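Local coordinates for protein phosphatase Slingshot homolog 2 (Homo sapiens, PDB 2NT2) that dephosphorylates phosphotyrosine, phosphoserine and phosphothreonine in proteins, activating the actin-depolymerising factor cofilin through its dual-specificity catalytic domain, at residues G14-A19 and H87-V92; I33-R38 and Y50-V55. The protein carries 1 engineered substitution. All blocks are in the same frame, centred on the assembly; numbering follows the deposited sequence.

Contact 1. Residues G14-A19 and H87-V92; sequences GSEWNA and HSKMGV. Engineered in segment 87-92: S88 (natural residue Cys). With SO4 (sulfate ion), chain D.
K89 O takes a hydrogen bond from E16 N and is hemmed in by carbons of S15 and W17. The bond from E16 N to K89 O is nearly straight (3.3 Å, 173° at the hydrogen), the donor coming in from above the carbonyl plane. S15, the N-cap of helix 16-19, sets its CB 3.3 Å from K89 O, and the W17 ring carbon CZ3 comes within 3.4 Å of the same oxygen. Farther out along the side chains, E16 and K89 run side by side, joined by a weak salt bridge between OE1 and NZ, while E16 CG lies over the centre of the W17 ring. M90 meets that indole at its rim: CE sits near the ring plane, 3.5 Å from CZ3, and SD makes a Met-aromatic contact at the edge. On the buried side, A19 CB rests over the centre of the H87 imidazole, a CH-pi contact. H87 ND1 donates to S88 O close to the ring plane (3.2 Å), which fixes the ring's rotation with its face to A19. G14 O approaches G91 CA to 3.0 Å, so a CB on G91 would run into it. The engineered S88 stands in for the cysteine that forms the phosphoenzyme. Its OG accepts from G91 N at 2.7 Å and also bonds to S95 OG. Sulfate O1 takes M90 N at 2.7 Å and O4 takes V92 N, with S93 N and R94 NE as further donors. This ring of backbone N-H groups round an anion, between S88 and R94, is the phosphate-binding P-loop of protein tyrosine phosphatases.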
loop_
_atom_site.group_PDB
_atom_site.type_symbol
_atom_site.label_atom_id
_atom_site.label_comp_id
_atom_site.label_asym_id
_atom_site.label_seq_id
_atom_site.Cartn_x
_atom_site.Cartn_y
_atom_site.Cartn_z
ATOM N N GLY A 14 5.746 2.604 -2.795
ATOM C CA GLY A 14 7.144 2.459 -3.179
ATOM C C GLY A 14 7.689 1.051 -3.160
ATOM O O GLY A 14 6.967 0.058 -3.099
ATOM N N SER A 15 9.018 0.939 -3.209
ATOM C CA SER A 15 9.707 -0.340 -3.267
ATOM C C SER A 15 10.535 -0.598 -2.014
ATOM O O SER A 15 10.588 0.221 -1.097
ATOM C CB SER A 15 10.619 -0.397 -4.502
ATOM O OG SER A 15 11.613 0.618 -4.440
ATOM N N GLU A 16 11.207 -1.754 -2.000
ATOM C CA GLU A 16 12.083 -2.089 -0.884
ATOM C C GLU A 16 13.269 -1.138 -0.815
ATOM O O GLU A 16 13.769 -0.841 0.270
ATOM C CB GLU A 16 12.576 -3.535 -0.982
ATOM C CG GLU A 16 13.398 -3.845 -2.221
ATOM C CD GLU A 16 14.291 -5.055 -2.019
ATOM O OE1 GLU A 16 14.347 -5.918 -2.917
ATOM O OE2 GLU A 16 14.935 -5.145 -0.954
ATOM N N TRP A 17 13.730 -0.686 -1.979
ATOM C CA TRP A 17 14.871 0.228 -2.015
ATOM C C TRP A 17 14.488 1.608 -1.507
ATOM O O TRP A 17 15.329 2.332 -0.977
ATOM C CB TRP A 17 15.472 0.263 -3.423
ATOM C CG TRP A 17 15.902 -1.126 -3.819
ATOM C CD1 TRP A 17 17.030 -1.780 -3.419
ATOM C CD2 TRP A 17 15.198 -2.021 -4.686
ATOM N NE1 TRP A 17 17.074 -3.029 -3.988
ATOM C CE2 TRP A 17 15.964 -3.202 -4.770
ATOM C CE3 TRP A 17 14.001 -1.940 -5.402
ATOM C CZ2 TRP A 17 15.565 -4.294 -5.541
ATOM C CZ3 TRP A 17 13.607 -3.022 -6.167
ATOM C CH2 TRP A 17 14.388 -4.184 -6.231
ATOM N N ASN A 18 13.207 1.945 -1.606
ATOM C CA ASN A 18 12.676 3.132 -0.948
ATOM C C ASN A 18 12.573 2.910 0.556
ATOM O O ASN A 18 12.793 3.818 1.354
ATOM C CB ASN A 18 11.305 3.509 -1.509
ATOM C CG ASN A 18 11.331 3.913 -2.965
ATOM O OD1 ASN A 18 12.318 4.428 -3.490
ATOM N ND2 ASN A 18 10.227 3.669 -3.663
ATOM N N ALA A 19 12.234 1.684 0.965
ATOM C CA ALA A 19 12.043 1.448 2.392
ATOM C C ALA A 19 13.375 1.397 3.138
ATOM O O ALA A 19 13.401 1.584 4.360
ATOM C CB ALA A 19 11.245 0.177 2.623
ATOM N N HIS A 87 4.818 -0.264 0.752
ATOM C CA HIS A 87 5.833 -0.811 -0.147
ATOM C C HIS A 87 5.772 -2.334 -0.211
ATOM O O HIS A 87 5.253 -3.006 0.675
ATOM C CB HIS A 87 7.227 -0.337 0.241
ATOM C CG HIS A 87 7.867 -1.012 1.408
ATOM N ND1 HIS A 87 8.723 -2.081 1.264
ATOM C CD2 HIS A 87 7.799 -0.781 2.739
ATOM C CE1 HIS A 87 9.149 -2.479 2.450
ATOM N NE2 HIS A 87 8.601 -1.706 3.367
ATOM N N SER A 88 6.293 -2.838 -1.324
ATOM C CA SER A 88 6.508 -4.257 -1.559
ATOM C C SER A 88 7.973 -4.474 -1.931
ATOM O O SER A 88 8.844 -3.746 -1.447
ATOM C CB SER A 88 5.570 -4.772 -2.650
ATOM O OG SER A 88 5.602 -3.936 -3.794
ATOM N N LYS A 89 8.249 -5.433 -2.803
ATOM C CA LYS A 89 9.595 -5.504 -3.381
ATOM C C LYS A 89 9.729 -4.504 -4.530
ATOM O O LYS A 89 10.659 -3.708 -4.554
ATOM C CB LYS A 89 9.917 -6.917 -3.851
ATOM C CG LYS A 89 11.019 -7.009 -4.894
ATOM C CD LYS A 89 11.935 -8.192 -4.659
ATOM C CE LYS A 89 13.147 -8.132 -5.575
ATOM N NZ LYS A 89 14.357 -8.718 -4.935
ATOM N N MET A 90 8.809 -4.538 -5.494
ATOM C CA MET A 90 8.899 -3.615 -6.617
ATOM C C MET A 90 8.004 -2.393 -6.472
ATOM O O MET A 90 8.280 -1.366 -7.100
ATOM C CB MET A 90 8.597 -4.332 -7.936
ATOM C CG MET A 90 9.295 -5.665 -8.121
ATOM S SD MET A 90 11.091 -5.599 -8.011
ATOM C CE MET A 90 11.437 -3.983 -8.695
ATOM N N GLY A 91 6.964 -2.479 -5.656
ATOM C CA GLY A 91 5.997 -1.397 -5.531
ATOM C C GLY A 91 5.052 -1.373 -6.722
ATOM O O GLY A 91 4.604 -0.319 -7.163
ATOM N N VAL A 92 4.747 -2.548 -7.251
ATOM C CA VAL A 92 4.000 -2.696 -8.495
ATOM C C VAL A 92 2.715 -3.485 -8.314
ATOM O O VAL A 92 1.696 -3.195 -8.941
ATOM C CB VAL A 92 4.900 -3.396 -9.537
ATOM C CG1 VAL A 92 4.092 -4.240 -10.504
ATOM C CG2 VAL A 92 5.735 -2.354 -10.269
HETATM S S SO4 D . 5.693 -6.454 -5.755
HETATM O O1 SO4 D . 7.002 -6.457 -5.119
HETATM O O2 SO4 D . 5.746 -7.096 -7.068
HETATM O O3 SO4 D . 4.737 -7.186 -4.919
HETATM O O4 SO4 D . 5.240 -5.068 -5.913
#

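Contact 2. Residues I33-R38 and Y50-V55; sequences ILNVTR and YHNIRV
Parallel strands 30-35 and 49-52 pair here at one margin of the central sheet, I33 with Y50, L34 with H51 and N35 with N52. The backbone ladder runs from H51 N to I33 O (3.0 Å), from N35 N to H51 O and from I53 N to N35 O. On one face I33 and Y50 point the same way. With CG anti to its carbonyl carbon (chi1 -75°), the tyrosine ring of Y50 starts out alongside I33, and its CE2 touches I33 CD1 at 3.4 Å. Y50 OH bonds to F44 N. An alanine in place of Y50 keeps only CB; losing the ring and hydroxyl would probably open a gap beside I33 and leave F44 N without this acceptor. N35 and N52 share this face: N52 OD1 lies 3.6 Å from N35 CB, though its bond goes to N42 ND2, while N35 ND2 turns to I40 O. Within this dual-specificity phosphatase domain, 49-52 is an outermost strand of the five-stranded sheet, and helix 67-79 covers the opposite face. L34 packs on T70 and I74 of that helix, and its CD1 reaches back to H51 O at 3.4 Å and to I53 CG1 at 4.2 Å. Beyond the strands both segments bend through inverse gamma turns centred on V36 and R54. V36 CG1 still packs on I53 CG2 at 4.0 Å, and R38 N gives V55 O a weak bond. At the exposed end R54 CB sits over one face of the R38 guanidinium, offset toward its rim. The two guanidinium planes are 44° apart, and the NH1 atoms of R38 and R54 come within 3.7 Å, a pairing of like charges that would probably be unfavourable.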
loop_
_atom_site.group_PDB
_atom_site.type_symbol
_atom_site.label_atom_id
_atom_site.label_comp_id
_atom_site.label_asym_id
_atom_site.label_seq_id
_atom_site.Cartn_x
_atom_site.Cartn_y
_atom_site.Cartn_z
ATOM N N ILE A 33 5.291 2.513 8.364
ATOM C CA ILE A 33 5.627 1.762 7.160
ATOM C C ILE A 33 4.802 0.482 7.073
ATOM O O ILE A 33 4.875 -0.365 7.961
ATOM C CB ILE A 33 7.117 1.407 7.100
ATOM C CG1 ILE A 33 8.058 2.610 7.192
ATOM C CG2 ILE A 33 7.415 0.601 5.842
ATOM C CD1 ILE A 33 9.522 2.218 7.185
ATOM N N LEU A 34 4.029 0.405 5.997
ATOM C CA LEU A 34 3.268 -0.771 5.621
ATOM C C LEU A 34 4.067 -1.605 4.613
ATOM O O LEU A 34 4.183 -1.279 3.433
ATOM C CB LEU A 34 1.912 -0.381 5.049
ATOM C CG LEU A 34 0.928 -1.516 4.763
ATOM C CD1 LEU A 34 0.876 -2.497 5.921
ATOM C CD2 LEU A 34 -0.455 -0.945 4.467
ATOM N N ASN A 35 4.646 -2.669 5.149
ATOM C CA ASN A 35 5.469 -3.609 4.412
ATOM C C ASN A 35 4.642 -4.821 3.987
ATOM O O ASN A 35 4.430 -5.732 4.783
ATOM C CB ASN A 35 6.640 -4.036 5.299
ATOM C CG ASN A 35 7.634 -4.918 4.580
ATOM O OD1 ASN A 35 7.331 -5.447 3.513
ATOM N ND2 ASN A 35 8.811 -5.062 5.180
ATOM N N VAL A 36 4.178 -4.806 2.748
ATOM C CA VAL A 36 3.303 -5.820 2.184
ATOM C C VAL A 36 4.094 -6.953 1.543
ATOM O O VAL A 36 3.906 -7.286 0.368
ATOM C CB VAL A 36 2.360 -5.208 1.124
ATOM C CG1 VAL A 36 1.182 -6.138 0.864
ATOM C CG2 VAL A 36 1.861 -3.847 1.576
ATOM N N THR A 37 5.033 -7.522 2.296
ATOM C CA THR A 37 5.864 -8.607 1.809
ATOM C C THR A 37 6.080 -9.656 2.904
ATOM O O THR A 37 5.927 -9.355 4.087
ATOM C CB THR A 37 7.258 -8.169 1.326
ATOM O OG1 THR A 37 8.165 -8.138 2.443
ATOM C CG2 THR A 37 7.272 -6.785 0.704
ATOM N N ARG A 38 6.470 -10.844 2.470
ATOM C CA ARG A 38 6.962 -11.886 3.356
ATOM C C ARG A 38 8.493 -11.864 3.415
ATOM O O ARG A 38 9.065 -12.124 4.474
ATOM C CB ARG A 38 6.499 -13.269 2.892
ATOM C CG ARG A 38 7.129 -14.407 3.694
ATOM C CD ARG A 38 6.168 -14.941 4.743
ATOM N NE ARG A 38 6.697 -14.801 6.095
ATOM C CZ ARG A 38 5.992 -14.848 7.211
ATOM N NH1 ARG A 38 4.680 -15.041 7.177
ATOM N NH2 ARG A 38 6.598 -14.699 8.381
ATOM N N TYR A 50 6.025 -0.291 12.243
ATOM C CA TYR A 50 5.827 -1.215 11.138
ATOM C C TYR A 50 4.535 -2.018 11.252
ATOM O O TYR A 50 4.088 -2.337 12.350
ATOM C CB TYR A 50 7.007 -2.190 11.027
ATOM C CG TYR A 50 8.247 -1.556 10.444
ATOM C CD1 TYR A 50 9.249 -1.080 11.281
ATOM C CD2 TYR A 50 8.414 -1.428 9.071
ATOM C CE1 TYR A 50 10.384 -0.497 10.760
ATOM C CE2 TYR A 50 9.553 -0.842 8.550
ATOM C CZ TYR A 50 10.533 -0.379 9.400
ATOM O OH TYR A 50 11.674 0.204 8.896
ATOM N N HIS A 51 3.980 -2.349 10.092
ATOM C CA HIS A 51 2.927 -3.343 9.965
ATOM C C HIS A 51 3.223 -4.260 8.778
ATOM O O HIS A 51 3.518 -3.789 7.678
ATOM C CB HIS A 51 1.548 -2.705 9.817
ATOM C CG HIS A 51 0.425 -3.676 10.066
ATOM N ND1 HIS A 51 -0.178 -3.802 11.296
ATOM C CD2 HIS A 51 -0.201 -4.564 9.263
ATOM C CE1 HIS A 51 -1.125 -4.722 11.244
ATOM N NE2 HIS A 51 -1.158 -5.202 10.013
ATOM N N ASN A 52 3.175 -5.567 8.997
ATOM C CA ASN A 52 3.626 -6.503 7.968
ATOM C C ASN A 52 2.513 -7.426 7.491
ATOM O O ASN A 52 1.749 -7.966 8.292
ATOM C CB ASN A 52 4.815 -7.306 8.508
ATOM C CG ASN A 52 6.036 -6.430 8.717
ATOM O OD1 ASN A 52 6.969 -6.459 7.909
ATOM N ND2 ASN A 52 6.039 -5.632 9.781
ATOM N N ILE A 53 2.409 -7.559 6.180
ATOM C CA ILE A 53 1.449 -8.407 5.491
ATOM C C ILE A 53 2.225 -9.480 4.718
ATOM O O ILE A 53 2.602 -9.301 3.563
ATOM C CB ILE A 53 0.546 -7.599 4.546
ATOM C CG1 ILE A 53 -0.263 -6.478 5.187
ATOM C CG2 ILE A 53 -0.335 -8.515 3.705
ATOM C CD1 ILE A 53 -1.019 -6.710 6.468
ATOM N N ARG A 54 2.483 -10.571 5.422
ATOM C CA ARG A 54 3.519 -11.539 5.109
ATOM C C ARG A 54 3.078 -12.532 4.041
ATOM O O ARG A 54 2.776 -13.691 4.302
ATOM C CB ARG A 54 3.950 -12.244 6.400
ATOM C CG ARG A 54 3.983 -11.252 7.564
ATOM C CD ARG A 54 5.087 -11.560 8.546
ATOM N NE ARG A 54 4.647 -11.339 9.931
ATOM C CZ ARG A 54 3.741 -12.091 10.543
ATOM N NH1 ARG A 54 3.160 -13.112 9.926
ATOM N NH2 ARG A 54 3.400 -11.822 11.800
ATOM N N VAL A 55 3.084 -12.020 2.822
ATOM C CA VAL A 55 2.447 -12.581 1.648
ATOM C C VAL A 55 3.352 -12.499 0.430
ATOM O O VAL A 55 4.159 -11.570 0.301
ATOM C CB VAL A 55 1.145 -11.783 1.394
ATOM C CG1 VAL A 55 1.162 -11.159 0.011
ATOM C CG2 VAL A 55 -0.074 -12.650 1.619
#

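Both contacts share one sheet: strand 83-87, which leads into contact 1, lies beside strand 30-35 of contact 2. They join where H87 N meets L34 O and V36 N meets H87 O, both at 2.9 Å and both probable hydrogen bonds, and where T37 CG2 packs on S88 CA. Contact 1 is mostly buried, yet W17, K89 and M90 carry it to the surface; its chemistry is that of loop and helix start, rich in backbone groups turned to an anion. Contact 2 is a short parallel ladder with apolar packing on both faces and asparagines on one, giving way to turns; it is buried along 33-37, partly open along the outer strand and exposed at R38 and R54.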